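Local coordinates for 3-chlorocatechol 1,2-dioxygenase (Rhodococcus opacus, PDB 2BOY) that cleaves the aromatic ring of 3-chlorocatechol between its two hydroxyl-bearing carbons, using ferric iron and dioxygen, in chloroaromatic breakdown, at the LPP site. Numbering follows the deposited sequence. Chains: chain A/B, 3-chlorocatechol 1,2-dioxygenase.

The LPP site. Residues chain A 6, 13, 17, 26, 30, 33-34, 37, 51, 55, 181; chain B 6, 9-10, 13, 17, 30, 33-34, 37-38, 51, 55, 178. With LPP (2-(hexadecanoyloxy)-1-[(phosphonooxy)methyl]ethyl hexadecanoate), chain C; LPP (2-(hexadecanoyloxy)-1-[(phosphonooxy)methyl]ethyl hexadecanoate), chain D.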
ATOM      1  N   THR A   6      -7.269 -12.882   9.662  1.00 27.30           N
ATOM      2  CA  THR A   6      -6.678 -11.631   9.158  1.00 28.56           C
ATOM      3  C   THR A   6      -5.343 -11.268   9.739  1.00 26.73           C
ATOM      4  O   THR A   6      -4.427 -10.887   8.993  1.00 25.62           O
ATOM      5  CB  THR A   6      -7.624 -10.435   8.946  1.00 29.44           C
ATOM      6  OG1 THR A   6      -7.196  -9.285   9.702  1.00 34.74           O
ATOM      7  CG2 THR A   6      -8.999 -10.690   9.286  1.00 25.53           C
ATOM      8  N   MET A  13       2.415 -10.916   5.513  1.00 22.64           N
ATOM      9  CA  MET A  13       2.765  -9.866   4.523  1.00 22.60           C
ATOM     10  C   MET A  13       3.774  -8.869   5.118  1.00 22.85           C
ATOM     11  O   MET A  13       4.847  -8.598   4.529  1.00 24.62           O
ATOM     12  CB  MET A  13       1.487  -9.148   4.041  1.00 22.16           C
ATOM     13  CG  MET A  13       0.607 -10.095   3.191  1.00 20.13           C
ATOM     14  SD  MET A  13      -0.843  -9.316   2.536  1.00 23.60           S
ATOM     15  CE  MET A  13      -1.590 -10.733   1.580  1.00 23.99           C
ATOM     16  N   ILE A  17       7.690  -8.169   4.096  1.00 22.58           N
ATOM     17  CA  ILE A  17       8.207  -6.889   3.604  1.00 22.86           C
ATOM     18  C   ILE A  17       9.396  -6.462   4.474  1.00 22.60           C
ATOM     19  O   ILE A  17      10.412  -6.007   3.966  1.00 22.01           O
ATOM     20  CB  ILE A  17       7.102  -5.857   3.632  1.00 22.32           C
ATOM     21  CG1 ILE A  17       6.152  -6.119   2.446  1.00 24.54           C
ATOM     22  CG2 ILE A  17       7.658  -4.450   3.552  1.00 22.64           C
ATOM     23  CD1 ILE A  17       4.836  -5.527   2.685  1.00 22.75           C
ATOM     24  N   VAL A  26      17.268  -1.426   2.839  1.00 26.64           N
ATOM     25  CA  VAL A  26      16.482  -0.310   2.346  1.00 25.93           C
ATOM     26  C   VAL A  26      16.768   0.872   3.274  1.00 24.93           C
ATOM     27  O   VAL A  26      16.807   0.697   4.489  1.00 24.50           O
ATOM     28  CB  VAL A  26      14.985  -0.692   2.299  1.00 25.10           C
ATOM     29  CG1 VAL A  26      14.113   0.507   1.962  1.00 25.42           C
ATOM     30  CG2 VAL A  26      14.756  -1.885   1.308  1.00 25.45           C
ATOM     31  N   GLU A  30      15.004   5.953   0.736  1.00 23.77           N
ATOM     32  CA  GLU A  30      14.102   5.044   0.029  1.00 23.25           C
ATOM     33  C   GLU A  30      12.721   4.929   0.722  1.00 22.60           C
ATOM     34  O   GLU A  30      11.696   4.978   0.039  1.00 23.01           O
ATOM     35  CB  GLU A  30      14.771   3.674  -0.126  1.00 22.96           C
ATOM     36  CG  GLU A  30      15.963   3.751  -1.102  1.00 24.34           C
ATOM     37  CD  GLU A  30      16.836   2.514  -1.123  1.00 25.89           C
ATOM     38  OE1 GLU A  30      16.842   1.757  -0.151  1.00 28.06           O
ATOM     39  OE2 GLU A  30      17.519   2.288  -2.145  1.00 29.96           O
ATOM     40  N   ALA A  33      10.868   8.227   0.113  1.00 22.81           N
ATOM     41  CA  ALA A  33      10.391   8.243  -1.265  1.00 22.45           C
ATOM     42  C   ALA A  33       9.166   7.307  -1.428  1.00 21.62           C
ATOM     43  O   ALA A  33       8.201   7.658  -2.110  1.00 20.95           O
ATOM     44  CB  ALA A  33      11.515   7.861  -2.245  1.00 23.12           C
ATOM     45  N   SER A  34       9.202   6.149  -0.765  1.00 21.09           N
ATOM     46  CA  SER A  34       8.095   5.184  -0.825  1.00 21.31           C
ATOM     47  C   SER A  34       6.838   5.731  -0.164  1.00 20.32           C
ATOM     48  O   SER A  34       5.714   5.472  -0.622  1.00 20.22           O
ATOM     49  CB  SER A  34       8.466   3.865  -0.114  1.00 21.03           C
ATOM     50  OG  SER A  34       9.605   3.304  -0.748  1.00 27.30           O
ATOM     51  N   TRP A  37       5.274   8.097  -2.452  1.00 19.42           N
ATOM     52  CA  TRP A  37       4.665   7.353  -3.563  1.00 19.12           C
ATOM     53  C   TRP A  37       3.330   6.775  -3.145  1.00 19.09           C
ATOM     54  O   TRP A  37       2.323   6.940  -3.839  1.00 19.25           O
ATOM     55  CB  TRP A  37       5.615   6.244  -4.076  1.00 19.40           C
ATOM     56  CG  TRP A  37       5.010   5.499  -5.253  1.00 21.69           C
ATOM     57  CD1 TRP A  37       5.037   5.874  -6.579  1.00 25.09           C
ATOM     58  CD2 TRP A  37       4.261   4.306  -5.188  1.00 22.43           C
ATOM     59  NE1 TRP A  37       4.335   4.966  -7.337  1.00 25.89           N
ATOM     60  CE2 TRP A  37       3.833   3.998  -6.508  1.00 22.96           C
ATOM     61  CE3 TRP A  37       3.869   3.456  -4.133  1.00 21.95           C
ATOM     62  CZ2 TRP A  37       3.081   2.854  -6.810  1.00 21.67           C
ATOM     63  CZ3 TRP A  37       3.116   2.324  -4.431  1.00 24.98           C
ATOM     64  CH2 TRP A  37       2.712   2.042  -5.768  1.00 23.73           C
ATOM     65  N   LEU A  51      -3.457  -2.169  -7.519  1.00 17.50           N
ATOM     66  CA  LEU A  51      -3.716  -3.496  -6.976  1.00 17.38           C
ATOM     67  C   LEU A  51      -4.057  -4.479  -8.091  1.00 17.52           C
ATOM     68  O   LEU A  51      -3.578  -5.625  -8.073  1.00 16.82           O
ATOM     69  CB  LEU A  51      -4.869  -3.435  -5.966  1.00 17.15           C
ATOM     70  CG  LEU A  51      -4.505  -2.540  -4.754  1.00 19.11           C
ATOM     71  CD1 LEU A  51      -5.759  -2.336  -3.880  1.00 18.85           C
ATOM     72  CD2 LEU A  51      -3.337  -3.110  -3.960  1.00 21.71           C
ATOM     73  N   PHE A  55      -1.637  -7.561  -8.088  1.00 17.90           N
ATOM     74  CA  PHE A  55      -2.184  -8.545  -7.141  1.00 18.33           C
ATOM     75  C   PHE A  55      -3.430  -9.268  -7.590  1.00 17.19           C
ATOM     76  O   PHE A  55      -3.649 -10.395  -7.137  1.00 18.37           O
ATOM     77  CB  PHE A  55      -2.437  -7.920  -5.778  1.00 17.74           C
ATOM     78  CG  PHE A  55      -1.236  -7.276  -5.210  1.00 19.58           C
ATOM     79  CD1 PHE A  55      -1.161  -5.900  -5.137  1.00 19.80           C
ATOM     80  CD2 PHE A  55      -0.136  -8.046  -4.804  1.00 17.68           C
ATOM     81  CE1 PHE A  55       0.011  -5.275  -4.644  1.00 20.07           C
ATOM     82  CE2 PHE A  55       1.029  -7.426  -4.319  1.00 18.34           C
ATOM     83  CZ  PHE A  55       1.100  -6.046  -4.244  1.00 19.38           C
ATOM     84  N   ALA A 181      10.164   3.215 -12.874  1.00 22.92           N
ATOM     85  CA  ALA A 181      11.294   3.248 -11.939  1.00 22.99           C
ATOM     86  C   ALA A 181      11.910   1.882 -11.662  1.00 23.50           C
ATOM     87  O   ALA A 181      13.114   1.798 -11.391  1.00 23.32           O
ATOM     88  CB  ALA A 181      10.894   3.951 -10.617  1.00 23.85           C
TER
ATOM     89  N   THR B   6      15.596  -0.879  -7.496  1.00 25.36           N
ATOM     90  CA  THR B   6      14.143  -0.687  -7.284  1.00 25.79           C
ATOM     91  C   THR B   6      13.320  -1.922  -7.709  1.00 25.31           C
ATOM     92  O   THR B   6      12.482  -2.417  -6.929  1.00 24.37           O
ATOM     93  CB  THR B   6      13.700   0.537  -8.016  1.00 25.47           C
ATOM     94  OG1 THR B   6      14.424   1.650  -7.479  1.00 27.00           O
ATOM     95  CG2 THR B   6      12.187   0.860  -7.766  1.00 25.65           C
ATOM     96  N   ILE B   9      14.002  -4.837  -5.100  1.00 24.19           N
ATOM     97  CA  ILE B   9      13.318  -4.658  -3.825  1.00 24.51           C
ATOM     98  C   ILE B   9      11.799  -4.756  -4.007  1.00 23.80           C
ATOM     99  O   ILE B   9      11.148  -5.524  -3.323  1.00 22.84           O
ATOM    100  CB  ILE B   9      13.692  -3.294  -3.214  1.00 25.25           C
ATOM    101  CG1 ILE B   9      15.191  -3.240  -2.829  1.00 23.86           C
ATOM    102  CG2 ILE B   9      12.808  -2.989  -2.002  1.00 26.45           C
ATOM    103  CD1 ILE B   9      15.665  -1.811  -2.563  1.00 28.08           C
ATOM    104  N   VAL B  10      11.246  -3.972  -4.925  1.00 22.39           N
ATOM    105  CA  VAL B  10       9.798  -3.999  -5.130  1.00 22.45           C
ATOM    106  C   VAL B  10       9.317  -5.367  -5.642  1.00 21.66           C
ATOM    107  O   VAL B  10       8.316  -5.901  -5.166  1.00 23.20           O
ATOM    108  CB  VAL B  10       9.323  -2.831  -6.018  1.00 21.91           C
ATOM    109  CG1 VAL B  10       7.786  -2.838  -6.088  1.00 21.69           C
ATOM    110  CG2 VAL B  10       9.842  -1.475  -5.429  1.00 21.21           C
ATOM    111  N   MET B  13       9.022  -7.826  -2.826  1.00 20.95           N
ATOM    112  CA  MET B  13       7.900  -7.516  -1.940  1.00 21.58           C
ATOM    113  C   MET B  13       6.555  -7.927  -2.547  1.00 21.45           C
ATOM    114  O   MET B  13       5.709  -8.531  -1.882  1.00 20.56           O
ATOM    115  CB  MET B  13       7.882  -6.013  -1.577  1.00 20.70           C
ATOM    116  CG  MET B  13       9.054  -5.581  -0.697  1.00 19.42           C
ATOM    117  SD  MET B  13       8.927  -3.852  -0.269  1.00 22.26           S
ATOM    118  CE  MET B  13      10.393  -3.675   0.876  1.00 20.73           C
ATOM    119  N   ILE B  17       3.994 -10.920  -1.153  1.00 21.57           N
ATOM    120  CA  ILE B  17       2.572 -10.719  -0.938  1.00 21.58           C
ATOM    121  C   ILE B  17       1.743 -11.728  -1.765  1.00 21.07           C
ATOM    122  O   ILE B  17       0.819 -12.379  -1.233  1.00 20.36           O
ATOM    123  CB  ILE B  17       2.165  -9.271  -1.223  1.00 21.33           C
ATOM    124  CG1 ILE B  17       2.817  -8.317  -0.193  1.00 24.52           C
ATOM    125  CG2 ILE B  17       0.644  -9.117  -1.187  1.00 21.71           C
ATOM    126  CD1 ILE B  17       2.832  -6.871  -0.701  1.00 26.14           C
ATOM    127  N   GLU B  30     -12.160 -10.534   0.360  1.00 22.99           N
ATOM    128  CA  GLU B  30     -11.100  -9.960   1.211  1.00 23.11           C
ATOM    129  C   GLU B  30     -10.277  -8.900   0.434  1.00 22.55           C
ATOM    130  O   GLU B  30      -9.858  -7.882   0.998  1.00 20.16           O
ATOM    131  CB  GLU B  30     -10.191 -11.052   1.764  1.00 23.54           C
ATOM    132  CG  GLU B  30     -10.912 -11.918   2.803  1.00 24.52           C
ATOM    133  CD  GLU B  30     -10.297 -13.274   3.081  1.00 27.26           C
ATOM    134  OE1 GLU B  30      -9.492 -13.819   2.295  1.00 27.55           O
ATOM    135  OE2 GLU B  30     -10.603 -13.808   4.171  1.00 32.25           O
ATOM    136  N   ALA B  33     -12.397  -5.711   0.277  1.00 22.05           N
ATOM    137  CA  ALA B  33     -12.308  -5.035   1.563  1.00 22.74           C
ATOM    138  C   ALA B  33     -10.944  -4.362   1.743  1.00 22.92           C
ATOM    139  O   ALA B  33     -10.858  -3.246   2.283  1.00 22.52           O
ATOM    140  CB  ALA B  33     -12.576  -6.019   2.715  1.00 23.10           C
ATOM    141  N   SER B  34      -9.877  -5.050   1.348  1.00 22.29           N
ATOM    142  CA  SER B  34      -8.537  -4.519   1.514  1.00 22.08           C
ATOM    143  C   SER B  34      -8.345  -3.270   0.641  1.00 21.68           C
ATOM    144  O   SER B  34      -7.656  -2.331   1.040  1.00 22.15           O
ATOM    145  CB  SER B  34      -7.502  -5.548   1.114  1.00 22.09           C
ATOM    146  OG  SER B  34      -7.546  -6.652   2.018  1.00 25.32           O
ATOM    147  N   TRP B  37      -9.950  -0.405   2.332  1.00 20.07           N
ATOM    148  CA  TRP B  37      -9.129  -0.014   3.488  1.00 19.61           C
ATOM    149  C   TRP B  37      -7.919   0.849   3.048  1.00 19.57           C
ATOM    150  O   TRP B  37      -7.653   1.910   3.606  1.00 19.79           O
ATOM    151  CB  TRP B  37      -8.675  -1.283   4.240  1.00 20.20           C
ATOM    152  CG  TRP B  37      -7.886  -0.933   5.472  1.00 20.18           C
ATOM    153  CD1 TRP B  37      -8.386  -0.607   6.713  1.00 18.28           C
ATOM    154  CD2 TRP B  37      -6.471  -0.811   5.557  1.00 19.26           C
ATOM    155  NE1 TRP B  37      -7.346  -0.308   7.557  1.00 20.14           N
ATOM    156  CE2 TRP B  37      -6.162  -0.421   6.882  1.00 20.09           C
ATOM    157  CE3 TRP B  37      -5.416  -1.003   4.645  1.00 17.77           C
ATOM    158  CZ2 TRP B  37      -4.863  -0.209   7.315  1.00 18.91           C
ATOM    159  CZ3 TRP B  37      -4.129  -0.793   5.073  1.00 20.37           C
ATOM    160  CH2 TRP B  37      -3.852  -0.406   6.399  1.00 21.02           C
ATOM    161  N   LEU B  38      -7.169   0.370   2.056  1.00 19.65           N
ATOM    162  CA  LEU B  38      -6.030   1.121   1.509  1.00 19.30           C
ATOM    163  C   LEU B  38      -6.446   2.499   1.057  1.00 18.71           C
ATOM    164  O   LEU B  38      -5.725   3.484   1.303  1.00 19.28           O
ATOM    165  CB  LEU B  38      -5.405   0.353   0.327  1.00 18.52           C
ATOM    166  CG  LEU B  38      -4.578  -0.845   0.805  1.00 20.15           C
ATOM    167  CD1 LEU B  38      -4.396  -1.922  -0.300  1.00 19.92           C
ATOM    168  CD2 LEU B  38      -3.214  -0.367   1.360  1.00 18.59           C
ATOM    169  N   LEU B  51       2.785   3.328   8.154  1.00 19.32           N
ATOM    170  CA  LEU B  51       4.123   2.887   7.832  1.00 19.85           C
ATOM    171  C   LEU B  51       5.054   2.937   9.047  1.00 20.26           C
ATOM    172  O   LEU B  51       5.867   2.040   9.234  1.00 19.28           O
ATOM    173  CB  LEU B  51       4.733   3.722   6.668  1.00 20.24           C
ATOM    174  CG  LEU B  51       3.934   3.630   5.342  1.00 18.57           C
ATOM    175  CD1 LEU B  51       4.479   4.647   4.308  1.00 21.03           C
ATOM    176  CD2 LEU B  51       3.928   2.149   4.772  1.00 18.87           C
ATOM    177  N   PHE B  55       6.680  -0.654   9.745  1.00 19.67           N
ATOM    178  CA  PHE B  55       7.907  -0.758   8.953  1.00 20.97           C
ATOM    179  C   PHE B  55       9.090   0.121   9.405  1.00 20.81           C
ATOM    180  O   PHE B  55      10.242  -0.250   9.147  1.00 20.99           O
ATOM    181  CB  PHE B  55       7.617  -0.520   7.445  1.00 20.38           C
ATOM    182  CG  PHE B  55       6.458  -1.322   6.939  1.00 20.50           C
ATOM    183  CD1 PHE B  55       5.243  -0.721   6.700  1.00 20.53           C
ATOM    184  CD2 PHE B  55       6.574  -2.705   6.740  1.00 23.41           C
ATOM    185  CE1 PHE B  55       4.149  -1.471   6.264  1.00 22.33           C
ATOM    186  CE2 PHE B  55       5.492  -3.454   6.280  1.00 22.86           C
ATOM    187  CZ  PHE B  55       4.273  -2.841   6.059  1.00 23.64           C
ATOM    188  N   LEU B 178      -7.324  -1.697  11.407  1.00 23.00           N
ATOM    189  CA  LEU B 178      -6.528  -2.866  11.019  1.00 22.23           C
ATOM    190  C   LEU B 178      -6.029  -3.634  12.249  1.00 22.92           C
ATOM    191  O   LEU B 178      -6.073  -4.877  12.285  1.00 22.45           O
ATOM    192  CB  LEU B 178      -5.334  -2.485  10.135  1.00 22.09           C
ATOM    193  CG  LEU B 178      -4.296  -3.601   9.923  1.00 24.38           C
ATOM    194  CD1 LEU B 178      -4.947  -4.754   9.174  1.00 26.00           C
ATOM    195  CD2 LEU B 178      -3.114  -3.123   9.177  1.00 25.67           C
TER
HETATM  196  C6  LPP C1257      13.178   7.558  -6.700  1.00 58.72           C
HETATM  197  C7  LPP C1257      12.046   6.535  -6.556  1.00 58.68           C
HETATM  198  C8  LPP C1257      12.212   5.829  -5.205  1.00 57.09           C
HETATM  199  O9  LPP C1257      10.753   7.202  -6.636  1.00 58.42           O
HETATM  200  O27 LPP C1257      12.495   4.431  -5.343  1.00 56.02           O
HETATM  201  C11 LPP C1257       9.622   6.409  -7.194  1.00 56.93           C
HETATM  202  O10 LPP C1257       8.834   6.976  -7.948  1.00 58.02           O
HETATM  203  C12 LPP C1257       9.406   4.931  -6.858  1.00 52.61           C
HETATM  204  C13 LPP C1257       8.580   4.771  -5.585  1.00 48.18           C
HETATM  205  C14 LPP C1257       8.765   3.400  -4.940  1.00 43.69           C
HETATM  206  C15 LPP C1257       7.518   2.973  -4.169  1.00 40.77           C
HETATM  207  C16 LPP C1257       7.561   1.497  -3.798  1.00 39.68           C
HETATM  208  C17 LPP C1257       6.543   1.144  -2.730  1.00 39.28           C
HETATM  209  C18 LPP C1257       5.919  -0.211  -3.009  1.00 41.74           C
HETATM  210  C19 LPP C1257       5.853  -1.058  -1.737  1.00 42.26           C
HETATM  211  C20 LPP C1257       5.775  -2.561  -2.050  1.00 40.52           C
HETATM  212  C21 LPP C1257       4.376  -2.995  -2.461  1.00 40.67           C
HETATM  213  C29 LPP C1257      13.289   3.952  -4.214  1.00 52.92           C
HETATM  214  O28 LPP C1257      13.889   4.772  -3.534  1.00 55.20           O
HETATM  215  C30 LPP C1257      13.404   2.467  -3.909  1.00 48.54           C
HETATM  216  C31 LPP C1257      12.076   1.922  -3.393  1.00 44.67           C
HETATM  217  C32 LPP C1257      12.256   0.913  -2.257  1.00 39.73           C
HETATM  218  C33 LPP C1257      10.906   0.492  -1.702  1.00 38.17           C
HETATM  219  C34 LPP C1257      10.984   0.136  -0.219  1.00 39.01           C
HETATM  220  C35 LPP C1257       9.595   0.056   0.382  1.00 38.12           C
HETATM  221  C36 LPP C1257       9.625   0.159   1.903  1.00 41.20           C
HETATM  222  C37 LPP C1257       8.278   0.648   2.436  1.00 40.91           C
HETATM  223  C38 LPP C1257       7.332  -0.523   2.651  1.00 42.35           C
HETATM  224  C39 LPP C1257       5.888  -0.156   2.326  1.00 39.27           C
HETATM  225  C40 LPP C1257       4.989  -1.373   2.524  1.00 40.27           C
HETATM  226  C41 LPP C1257       3.736  -1.287   1.669  1.00 41.70           C
HETATM  227  C42 LPP C1257       2.489  -1.680   2.454  1.00 42.73           C
HETATM  228  C43 LPP C1257       1.244  -1.070   1.807  1.00 44.92           C
HETATM  229  C7  LPP D1257     -13.500  -5.014   6.599  1.00 64.49           C
HETATM  230  O9  LPP D1257     -12.675  -5.214   7.760  1.00 64.68           O
HETATM  231  O27 LPP D1257     -12.717  -8.280   6.884  1.00 54.55           O
HETATM  232  C11 LPP D1257     -11.702  -4.117   7.945  1.00 63.03           C
HETATM  233  O10 LPP D1257     -11.739  -3.456   8.976  1.00 63.88           O
HETATM  234  C12 LPP D1257     -10.648  -3.813   6.896  1.00 59.60           C
HETATM  235  C13 LPP D1257      -9.621  -4.943   6.844  1.00 55.34           C
HETATM  236  C14 LPP D1257      -8.200  -4.396   6.769  1.00 50.16           C
HETATM  237  C15 LPP D1257      -7.535  -4.814   5.463  1.00 46.23           C
HETATM  238  C16 LPP D1257      -6.025  -4.731   5.586  1.00 42.59           C
HETATM  239  C17 LPP D1257      -5.376  -4.713   4.227  1.00 42.09           C
HETATM  240  C18 LPP D1257      -3.878  -4.680   4.395  1.00 44.67           C
HETATM  241  C19 LPP D1257      -3.177  -4.441   3.077  1.00 46.36           C
HETATM  242  C20 LPP D1257      -1.962  -5.356   2.947  1.00 49.38           C
HETATM  243  C21 LPP D1257      -1.046  -5.266   4.159  1.00 50.33           C
HETATM  244  C22 LPP D1257       0.041  -4.221   3.956  1.00 50.33           C
HETATM  245  C23 LPP D1257       1.406  -4.864   4.056  1.00 49.16           C
HETATM  246  C24 LPP D1257       1.770  -5.502   2.729  1.00 51.09           C
HETATM  247  C29 LPP D1257     -11.722  -7.948   6.251  1.00 51.01           C
HETATM  248  C30 LPP D1257     -11.065  -8.909   5.288  1.00 47.75           C
HETATM  249  C31 LPP D1257      -9.584  -8.560   5.165  1.00 43.98           C
HETATM  250  C32 LPP D1257      -8.716  -9.808   5.273  1.00 40.41           C
HETATM  251  C33 LPP D1257      -7.245  -9.496   5.001  1.00 38.77           C
HETATM  252  C34 LPP D1257      -6.920  -9.684   3.521  1.00 37.13           C
HETATM  253  C35 LPP D1257      -5.552  -9.120   3.182  1.00 35.30           C
HETATM  254  C36 LPP D1257      -5.263  -9.336   1.711  1.00 32.62           C
HETATM  255  C37 LPP D1257      -4.634  -8.126   1.098  1.00 36.02           C
HETATM  256  C38 LPP D1257      -4.540  -8.274  -0.420  1.00 36.82           C
HETATM  257  C39 LPP D1257      -4.146  -6.942  -1.042  1.00 38.67           C
HETATM  258  C40 LPP D1257      -2.632  -6.703  -0.972  1.00 40.17           C
HETATM  259  C41 LPP D1257      -2.339  -5.219  -0.738  1.00 40.63           C
HETATM  260  C42 LPP D1257      -0.847  -4.867  -0.833  1.00 42.63           C
HETATM  261  C43 LPP D1257      -0.664  -3.373  -1.137  1.00 43.08           C
HETATM  262  C44 LPP D1257       0.767  -2.888  -0.960  1.00 42.42           C
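In this intradiol ring-cleavage dioxygenase, at the lipid site between the helices of the two subunits of the deposited assembly, probably a biological dimer, the serine hydroxyls facing the lipids are bonded within their own helix, so that the modelled lipid is held mainly by apolar packing. A:Ser34, on helix 28-43, holds OG beside its own backbone N (chi1 -60°), and the hydroxyl OG donates to the carbonyl O of A:Glu30 one turn back at 2.8 Å, from above the carbonyl plane. B:Ser34 repeats the arrangement with B:Glu30. With its hydroxyl thus engaged, each serine lies against acyl methylenes, and none of the protein's N or O atoms here is within bonding reach of a modelled lipid oxygen; the phosphate is not modelled in either lipid. A:Glu30 meets the chain C lipid through its aliphatic stem: CG lies 3.4 Å from the ester carbonyl O28.

Outward, the tryptophans form flat walls. CG of B:Trp37 is anti to the backbone N (chi1 -177°), which turns one indole face to an acyl chain of the chain D lipid; C14 sits over the five-membered ring, 3.9 Å from its centroid, and the chain runs on past CE3 and CZ3. On the other lipid, A:Trp37 presents CB to C13 at 3.6 Å and a face to C15. Both methionines, on helix 3-24, are extended beyond CG and touch through the sulphur and methyl end, A:Met13 also through CB: SD of B:Met13 reaches C20 of the chain C lipid at 3.8 Å, while CE of A:Met13 meets both C36 of the chain D lipid and B:Ile17.

Near the middle, subunits interlock around the tails. CG2 of B:Ile17 packs obliquely at 3.6 Å against CE2, on the rim of A:Phe55, and A:Ile17 with B:Phe55 repeats the pair. B:Phe55 also offers a face to C40 of the chain C lipid, 3.8 Å from its CE1. Both lipids are poorly ordered yet largely buried; such phospholipids may be carried through purification, and the structure alone does not show a role in catalysis.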